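PDB 3B40: probable dipeptidase from Pseudomonas aeruginosa, which probably hydrolyses dipeptides as a metallopeptidase of the membrane dipeptidase family M19, whose members are built on a TIM barrel. Local coordinates for residues Glu17-Ile22 with Lys394-Asn399; His250-Ile255 with Gly260-Val265. The protein carries 11 engineered substitutions. All blocks are in the same frame, centred on the assembly; numbering follows the deposited sequence.

Contact 1: residues Glu17-Ile22 with Lys394-Asn399; sequences ELHERI and KLWGGN. With CD (cadmium ion), chain B.
His19 and Trp396 meet here in an offset edge-to-face aromatic pair. It joins helix 9-19 and the residues after it to helix 389-409 in this TIM-barrel protein. The ring centroids of His19 and the Trp396 pyrrole lie 5.1 Å apart, with the planes at 78°.

The His19 side chain can be followed outward. CB leaves the backbone beside the other segment rather than straight at it. With CG anti to the carbonyl carbon (chi1 -74°), the ring swings closer. CE1 then comes over a face of the indole, 3.8 Å from Trp396 NE1. NE2 is the other near atom of the imidazole, but its polar partner is Thr379 OG1 on helix 375-385. Trp396 NE1 bonds to the same hydroxyl, which ties both rings to that third helix.

Ile22 adds an apolar contact. Its CD1 lies over one face of His19, toward the rim, and reaches Trp396 CD1 at 4.3 Å.

On the far side of segment 17-22, Glu17 and Glu20 each hold the cadmium ion through both carboxylate oxygens. The two OE1 atoms are close because they share the metal. Arg21 NH2 forms salt bridges to both glutamates, the one to Glu20 weak as a hydrogen bond. The same nitrogen also gives a bond to the backbone, Arg21 NH2 to Glu17 O at 2.8 Å.

Contact 2: residues His250-Ile255 with Gly260-Val265; sequences HEMQLI and GVIQVV
This is a buried, mostly apolar helix-on-strand contact in the barrel wall. Helix 249-257 packs against the start of strand 261-265, and the side chains of Met252, Ile255 and Ile262 do most of the touching. The segment axes approach to 8.5 Å, and their directions differ by 125°.

Ile262 points at the helix and meets it with its long branch. Its CD1 lies 3.7 Å from Met252 CB and nearly as close to Met252 CG. One bond further in, Ile262 CG1 is 3.9 Å from Ile255 CG2 and lies equally near Ile255 CD1. Ile262 crosses both helix side chains at about a right angle.

The pieces belong to a beta-alpha-beta unit, strand 230-235, helix 249-257 and strand 261-265. Its two strands are parallel neighbours, with Val261 and Gln263 bonded to the backbone of Ala232. On the other side of strand 261-265, Ile262 bonds to His353 and Gly355.

Both branches of Ile255 take part. CG1 stands anti to the carbonyl carbon (chi1 -69°) and carries CD1 to Ile262. CG2, anti to the backbone N, touches Ile262 as well and reaches the strand backbone, 3.6 Å from Val261 N.

Beyond these side chains the link is a single backbone bond. Gly260 N donates to Ile255 O at 3.1 Å, with an N-H...O angle of 150°. Ile255 O also accepts from Ser258 OG, in the turn between helix and strand.

Overall arrangement
Contact 1 brings together parts of the chain 372 residues apart, whereas contact 2 is local: only four residues separate Ile255 from Gly260. Contact 2 falls in the sequence between the two segments of contact 1. Their centres are about 20 Å apart, yet they touch: Asn399 O, in segment 394-399, lies 3.6 Å from Val261 CG2. Asn399 also bonds through ND2 to Val354 O on strand 354-357, the parallel neighbour of strand 261-265. Contact 1 holds Glu17 and Glu20 of a cadmium site, and the Ile22 side chain is about 8 Å from a calcium ion. Gly260 of contact 2 lies about 8 Å from a different cadmium ion, not the one held by Glu17 and Glu20.

Contact 1: residues Glu17-Ile22 with Lys394-Asn399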
ATOM      1  N   GLU A  17     -13.829 -15.790 -17.700  1.00 17.46           N
ATOM      2  CA  GLU A  17     -14.997 -16.489 -17.148  1.00 17.01           C
ATOM      3  C   GLU A  17     -15.058 -16.393 -15.636  1.00 17.89           C
ATOM      4  O   GLU A  17     -16.143 -16.187 -15.050  1.00 18.83           O
ATOM      5  CB  GLU A  17     -15.028 -17.960 -17.610  1.00 16.75           C
ATOM      6  CG  GLU A  17     -15.432 -18.132 -19.060  1.00 16.47           C
ATOM      7  CD  GLU A  17     -16.872 -17.624 -19.344  1.00 17.17           C
ATOM      8  OE1 GLU A  17     -17.773 -17.779 -18.481  1.00 16.95           O
ATOM      9  OE2 GLU A  17     -17.107 -17.048 -20.428  1.00 16.40           O
ATOM     10  N   LEU A  18     -13.898 -16.512 -14.987  1.00 17.27           N
ATOM     11  CA  LEU A  18     -13.841 -16.476 -13.517  1.00 16.71           C
ATOM     12  C   LEU A  18     -14.195 -15.067 -12.985  1.00 15.80           C
ATOM     13  O   LEU A  18     -14.967 -14.914 -12.013  1.00 14.73           O
ATOM     14  CB  LEU A  18     -12.466 -17.005 -13.021  1.00 17.23           C
ATOM     15  CG  LEU A  18     -12.187 -17.207 -11.517  1.00 18.03           C
ATOM     16  CD1 LEU A  18     -13.061 -18.329 -10.869  1.00 16.86           C
ATOM     17  CD2 LEU A  18     -10.691 -17.436 -11.274  1.00 16.87           C
ATOM     18  N   HIS A  19     -13.685 -14.042 -13.658  1.00 14.83           N
ATOM     19  CA  HIS A  19     -13.972 -12.666 -13.254  1.00 14.92           C
ATOM     20  C   HIS A  19     -15.345 -12.140 -13.621  1.00 14.88           C
ATOM     21  O   HIS A  19     -15.697 -11.034 -13.191  1.00 15.53           O
ATOM     22  CB  HIS A  19     -12.891 -11.708 -13.726  1.00 15.15           C
ATOM     23  CG  HIS A  19     -11.622 -11.826 -12.950  1.00 17.14           C
ATOM     24  ND1 HIS A  19     -11.445 -11.219 -11.723  1.00 18.86           N
ATOM     25  CD2 HIS A  19     -10.475 -12.489 -13.213  1.00 18.97           C
ATOM     26  CE1 HIS A  19     -10.232 -11.493 -11.273  1.00 20.80           C
ATOM     27  NE2 HIS A  19      -9.622 -12.263 -12.156  1.00 19.86           N
ATOM     28  N   GLU A  20     -16.113 -12.916 -14.401  1.00 14.25           N
ATOM     29  CA  GLU A  20     -17.562 -12.706 -14.546  1.00 14.20           C
ATOM     30  C   GLU A  20     -18.285 -13.030 -13.244  1.00 15.45           C
ATOM     31  O   GLU A  20     -19.439 -12.609 -13.029  1.00 14.42           O
ATOM     32  CB  GLU A  20     -18.134 -13.667 -15.611  1.00 13.51           C
ATOM     33  CG  GLU A  20     -17.878 -13.239 -17.051  1.00 12.38           C
ATOM     34  CD  GLU A  20     -18.394 -14.276 -18.044  1.00 12.41           C
ATOM     35  OE1 GLU A  20     -19.170 -15.181 -17.668  1.00 13.18           O
ATOM     36  OE2 GLU A  20     -18.031 -14.192 -19.199  1.00 12.80           O
ATOM     37  N   ARG A  21     -17.614 -13.815 -12.396  1.00 15.02           N
ATOM     38  CA  ARG A  21     -18.261 -14.411 -11.240  1.00 15.79           C
ATOM     39  C   ARG A  21     -17.658 -13.988  -9.892  1.00 15.84           C
ATOM     40  O   ARG A  21     -18.381 -13.919  -8.922  1.00 16.50           O
ATOM     41  CB  ARG A  21     -18.233 -15.938 -11.341  1.00 15.59           C
ATOM     42  CG  ARG A  21     -19.226 -16.481 -12.379  1.00 16.91           C
ATOM     43  CD  ARG A  21     -18.944 -17.917 -12.825  1.00 16.50           C
ATOM     44  NE  ARG A  21     -19.929 -18.231 -13.869  1.00 19.58           N
ATOM     45  CZ  ARG A  21     -19.786 -17.929 -15.157  1.00 17.58           C
ATOM     46  NH1 ARG A  21     -20.774 -18.190 -16.007  1.00 17.10           N
ATOM     47  NH2 ARG A  21     -18.655 -17.376 -15.590  1.00 16.38           N
ATOM     48  N   ILE A  22     -16.341 -13.811  -9.817  1.00 15.32           N
ATOM     49  CA  ILE A  22     -15.678 -13.610  -8.493  1.00 16.06           C
ATOM     50  C   ILE A  22     -15.515 -12.140  -8.196  1.00 15.66           C
ATOM     51  O   ILE A  22     -15.549 -11.319  -9.123  1.00 16.74           O
ATOM     52  CB  ILE A  22     -14.303 -14.352  -8.350  1.00 15.62           C
ATOM     53  CG1 ILE A  22     -13.210 -13.723  -9.246  1.00 16.12           C
ATOM     54  CG2 ILE A  22     -14.476 -15.840  -8.589  1.00 15.54           C
ATOM     55  CD1 ILE A  22     -11.736 -14.208  -8.909  1.00 16.48           C
ATOM     56  N   LYS A 394      -9.860 -16.428  -2.992  1.00 14.80           N
ATOM     57  CA  LYS A 394      -9.344 -16.058  -1.664  1.00 14.15           C
ATOM     58  C   LYS A 394      -8.278 -14.962  -1.815  1.00 12.99           C
ATOM     59  O   LYS A 394      -8.358 -13.933  -1.162  1.00 12.84           O
ATOM     60  CB  LYS A 394      -8.735 -17.281  -0.981  1.00 15.09           C
ATOM     61  CG  LYS A 394      -9.717 -18.373  -0.618  1.00 17.49           C
ATOM     62  CD  LYS A 394      -9.106 -19.383   0.343  1.00 18.34           C
ATOM     63  CE  LYS A 394     -10.158 -20.427   0.674  1.00 21.67           C
ATOM     64  NZ  LYS A 394      -9.599 -21.543   1.474  1.00 23.96           N
ATOM     65  N   LEU A 395      -7.315 -15.181  -2.723  1.00 12.42           N
ATOM     66  CA  LEU A 395      -6.280 -14.193  -3.075  1.00 12.12           C
ATOM     67  C   LEU A 395      -6.846 -12.847  -3.471  1.00 12.59           C
ATOM     68  O   LEU A 395      -6.364 -11.814  -3.014  1.00 13.87           O
ATOM     69  CB  LEU A 395      -5.304 -14.704  -4.173  1.00 10.75           C
ATOM     70  CG  LEU A 395      -4.273 -15.765  -3.776  1.00 10.30           C
ATOM     71  CD1 LEU A 395      -3.637 -16.422  -5.006  1.00  5.27           C
ATOM     72  CD2 LEU A 395      -3.156 -15.149  -2.884  1.00 10.57           C
ATOM     73  N   TRP A 396      -7.869 -12.850  -4.320  1.00 14.19           N
ATOM     74  CA  TRP A 396      -8.456 -11.601  -4.848  1.00 12.97           C
ATOM     75  C   TRP A 396      -9.425 -10.875  -3.917  1.00 13.09           C
ATOM     76  O   TRP A 396     -10.109  -9.906  -4.320  1.00 11.79           O
ATOM     77  CB  TRP A 396      -9.119 -11.854  -6.192  1.00 13.84           C
ATOM     78  CG  TRP A 396      -8.228 -11.523  -7.360  1.00 12.89           C
ATOM     79  CD1 TRP A 396      -7.874 -12.358  -8.374  1.00 12.09           C
ATOM     80  CD2 TRP A 396      -7.559 -10.282  -7.600  1.00 13.12           C
ATOM     81  NE1 TRP A 396      -7.032 -11.713  -9.244  1.00 14.58           N
ATOM     82  CE2 TRP A 396      -6.836 -10.427  -8.797  1.00 13.96           C
ATOM     83  CE3 TRP A 396      -7.502  -9.042  -6.907  1.00 16.04           C
ATOM     84  CZ2 TRP A 396      -6.055  -9.398  -9.329  1.00 13.90           C
ATOM     85  CZ3 TRP A 396      -6.729  -8.003  -7.455  1.00 13.16           C
ATOM     86  CH2 TRP A 396      -6.013  -8.200  -8.644  1.00 14.87           C
ATOM     87  N   GLY A 397      -9.504 -11.325  -2.663  1.00 13.19           N
ATOM     88  CA  GLY A 397     -10.334 -10.611  -1.695  1.00 11.95           C
ATOM     89  C   GLY A 397     -11.036 -11.417  -0.618  1.00 13.18           C
ATOM     90  O   GLY A 397     -11.361 -10.868   0.445  1.00 13.55           O
ATOM     91  N   GLY A 398     -11.297 -12.699  -0.878  1.00 12.85           N
ATOM     92  CA  GLY A 398     -11.959 -13.574   0.112  1.00 13.08           C
ATOM     93  C   GLY A 398     -11.282 -13.546   1.485  1.00 13.49           C
ATOM     94  O   GLY A 398     -11.945 -13.500   2.518  1.00 13.20           O
ATOM     95  N   ASN A 399      -9.950 -13.588   1.488  1.00 12.85           N
ATOM     96  CA  ASN A 399      -9.196 -13.594   2.744  1.00 12.98           C
ATOM     97  C   ASN A 399      -9.328 -12.270   3.467  1.00 12.20           C
ATOM     98  O   ASN A 399      -9.570 -12.232   4.696  1.00 11.74           O
ATOM     99  CB  ASN A 399      -7.724 -13.885   2.458  1.00 12.69           C
ATOM    100  CG  ASN A 399      -7.479 -15.306   1.993  1.00 13.04           C
ATOM    101  OD1 ASN A 399      -8.205 -16.227   2.370  1.00 12.97           O
ATOM    102  ND2 ASN A 399      -6.407 -15.507   1.207  1.00 11.36           N
TER
HETATM  103 CD    CD B   1     -19.234 -16.321 -19.767  1.00 17.78          CD

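Contact 2: residues His250-Ile255 with Gly260-Val265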
ATOM      1  N   HIS A 250       9.419 -14.167   9.780  1.00 14.62           N
ATOM      2  CA  HIS A 250       8.866 -13.996  11.129  1.00 14.87           C
ATOM      3  C   HIS A 250       7.762 -12.915  11.222  1.00 15.38           C
ATOM      4  O   HIS A 250       6.770 -13.091  11.918  1.00 13.34           O
ATOM      5  CB  HIS A 250       9.974 -13.725  12.148  1.00 16.46           C
ATOM      6  CG  HIS A 250       9.462 -13.627  13.559  1.00 19.29           C
ATOM      7  ND1 HIS A 250       9.294 -12.421  14.204  1.00 18.11           N
ATOM      8  CD2 HIS A 250       9.046 -14.583  14.426  1.00 20.61           C
ATOM      9  CE1 HIS A 250       8.797 -12.636  15.408  1.00 21.49           C
ATOM     10  NE2 HIS A 250       8.641 -13.938  15.568  1.00 22.86           N
ATOM     11  N   GLU A 251       7.943 -11.793  10.517  1.00 15.42           N
ATOM     12  CA  GLU A 251       6.909 -10.749  10.468  1.00 15.59           C
ATOM     13  C   GLU A 251       5.605 -11.288   9.852  1.00 15.06           C
ATOM     14  O   GLU A 251       4.499 -11.044  10.371  1.00 15.65           O
ATOM     15  CB  GLU A 251       7.414  -9.529   9.681  1.00 14.88           C
ATOM     16  CG  GLU A 251       8.441  -8.714  10.457  1.00 17.24           C
ATOM     17  CD  GLU A 251       9.080  -7.597   9.643  1.00 16.12           C
ATOM     18  OE1 GLU A 251       9.752  -7.865   8.606  1.00 19.87           O
ATOM     19  OE2 GLU A 251       8.940  -6.442  10.058  1.00 17.79           O
ATOM     20  N   MET A 252       5.748 -12.036   8.766  1.00 14.93           N
ATOM     21  CA  MET A 252       4.648 -12.771   8.118  1.00 14.58           C
ATOM     22  C   MET A 252       3.947 -13.731   9.082  1.00 14.23           C
ATOM     23  O   MET A 252       2.714 -13.795   9.127  1.00 13.30           O
ATOM     24  CB  MET A 252       5.161 -13.555   6.882  1.00 14.72           C
ATOM     25  CG  MET A 252       5.606 -12.742   5.633  1.00 17.57           C
ATOM     26  SD  MET A 252       6.263 -13.763   4.210  1.00 16.90           S
ATOM     27  CE  MET A 252       7.786 -12.892   4.100  1.00 19.08           C
ATOM     28  N   GLN A 253       4.719 -14.470   9.879  1.00 14.82           N
ATOM     29  CA  GLN A 253       4.109 -15.400  10.843  1.00 14.06           C
ATOM     30  C   GLN A 253       3.254 -14.651  11.868  1.00 13.45           C
ATOM     31  O   GLN A 253       2.186 -15.111  12.237  1.00 12.85           O
ATOM     32  CB  GLN A 253       5.174 -16.220  11.568  1.00 13.91           C
ATOM     33  CG  GLN A 253       5.749 -17.399  10.737  1.00 18.16           C
ATOM     34  CD  GLN A 253       4.654 -18.336  10.220  1.00 22.72           C
ATOM     35  OE1 GLN A 253       3.953 -18.991  11.016  1.00 23.16           O
ATOM     36  NE2 GLN A 253       4.499 -18.397   8.886  1.00 21.17           N
ATOM     37  N   LEU A 254       3.750 -13.518  12.346  1.00 12.78           N
ATOM     38  CA  LEU A 254       2.993 -12.672  13.256  1.00 12.89           C
ATOM     39  C   LEU A 254       1.639 -12.225  12.696  1.00 12.80           C
ATOM     40  O   LEU A 254       0.633 -12.166  13.433  1.00 13.07           O
ATOM     41  CB  LEU A 254       3.819 -11.460  13.682  1.00 12.78           C
ATOM     42  CG  LEU A 254       4.985 -11.762  14.636  1.00 13.99           C
ATOM     43  CD1 LEU A 254       5.733 -10.465  14.982  1.00 15.51           C
ATOM     44  CD2 LEU A 254       4.530 -12.491  15.923  1.00 11.55           C
ATOM     45  N   ILE A 255       1.620 -11.879  11.410  1.00 11.96           N
ATOM     46  CA  ILE A 255       0.404 -11.394  10.767  1.00 12.23           C
ATOM     47  C   ILE A 255      -0.514 -12.586  10.634  1.00 13.41           C
ATOM     48  O   ILE A 255      -1.695 -12.510  10.978  1.00 13.59           O
ATOM     49  CB  ILE A 255       0.710 -10.764   9.364  1.00 11.47           C
ATOM     50  CG1 ILE A 255       1.493  -9.447   9.519  1.00 13.13           C
ATOM     51  CG2 ILE A 255      -0.589 -10.604   8.533  1.00 11.04           C
ATOM     52  CD1 ILE A 255       2.264  -9.031   8.228  1.00 11.59           C
ATOM     53  N   GLY A 260      -4.648 -12.712  10.180  1.00 14.04           N
ATOM     54  CA  GLY A 260      -4.685 -11.645   9.206  1.00 13.75           C
ATOM     55  C   GLY A 260      -4.209 -12.002   7.811  1.00 13.18           C
ATOM     56  O   GLY A 260      -4.155 -13.187   7.449  1.00 13.05           O
ATOM     57  N   VAL A 261      -3.849 -10.983   7.019  1.00 12.66           N
ATOM     58  CA  VAL A 261      -3.542 -11.218   5.593  1.00 12.05           C
ATOM     59  C   VAL A 261      -2.384 -10.368   5.116  1.00 12.09           C
ATOM     60  O   VAL A 261      -2.279  -9.193   5.469  1.00 11.29           O
ATOM     61  CB  VAL A 261      -4.792 -10.960   4.625  1.00 12.33           C
ATOM     62  CG1 VAL A 261      -4.459 -11.386   3.217  1.00 11.07           C
ATOM     63  CG2 VAL A 261      -6.029 -11.726   5.079  1.00 13.55           C
ATOM     64  N   ILE A 262      -1.531 -10.966   4.283  1.00 12.60           N
ATOM     65  CA  ILE A 262      -0.423 -10.257   3.633  1.00 12.79           C
ATOM     66  C   ILE A 262      -0.838 -10.004   2.195  1.00 11.70           C
ATOM     67  O   ILE A 262      -0.964 -10.929   1.401  1.00 11.78           O
ATOM     68  CB  ILE A 262       0.890 -11.065   3.706  1.00 12.70           C
ATOM     69  CG1 ILE A 262       1.270 -11.281   5.176  1.00 16.16           C
ATOM     70  CG2 ILE A 262       2.037 -10.320   3.006  1.00 12.85           C
ATOM     71  CD1 ILE A 262       1.831 -12.616   5.460  1.00 14.97           C
ATOM     72  N   GLN A 263      -1.116  -8.748   1.884  1.00 12.23           N
ATOM     73  CA  GLN A 263      -1.594  -8.411   0.540  1.00 13.01           C
ATOM     74  C   GLN A 263      -0.364  -8.070  -0.294  1.00 12.82           C
ATOM     75  O   GLN A 263       0.176  -6.970  -0.193  1.00 13.51           O
ATOM     76  CB  GLN A 263      -2.612  -7.262   0.596  1.00 12.07           C
ATOM     77  CG  GLN A 263      -3.861  -7.581   1.453  1.00 13.51           C
ATOM     78  CD  GLN A 263      -5.021  -8.208   0.667  1.00 13.86           C
ATOM     79  OE1 GLN A 263      -5.691  -9.115   1.161  1.00 12.98           O
ATOM     80  NE2 GLN A 263      -5.262  -7.719  -0.543  1.00  6.54           N
ATOM     81  N   VAL A 264       0.054  -9.021  -1.122  1.00 13.52           N
ATOM     82  CA  VAL A 264       1.317  -8.944  -1.874  1.00 12.80           C
ATOM     83  C   VAL A 264       1.259  -7.902  -2.969  1.00 13.77           C
ATOM     84  O   VAL A 264       0.389  -7.957  -3.843  1.00 13.86           O
ATOM     85  CB  VAL A 264       1.696 -10.318  -2.501  1.00 13.47           C
ATOM     86  CG1 VAL A 264       2.982 -10.203  -3.339  1.00 12.23           C
ATOM     87  CG2 VAL A 264       1.864 -11.398  -1.401  1.00 11.67           C
ATOM     88  N   VAL A 265       2.220  -6.986  -2.958  1.00 12.59           N
ATOM     89  CA  VAL A 265       2.113  -5.781  -3.748  1.00 12.87           C
ATOM     90  C   VAL A 265       2.887  -5.863  -5.075  1.00 13.46           C
ATOM     91  O   VAL A 265       4.056  -6.248  -5.097  1.00 13.51           O
ATOM     92  CB  VAL A 265       2.561  -4.520  -2.931  1.00 11.94           C
ATOM     93  CG1 VAL A 265       4.059  -4.571  -2.611  1.00 12.28           C
ATOM     94  CG2 VAL A 265       2.238  -3.250  -3.672  1.00 12.22           C
TER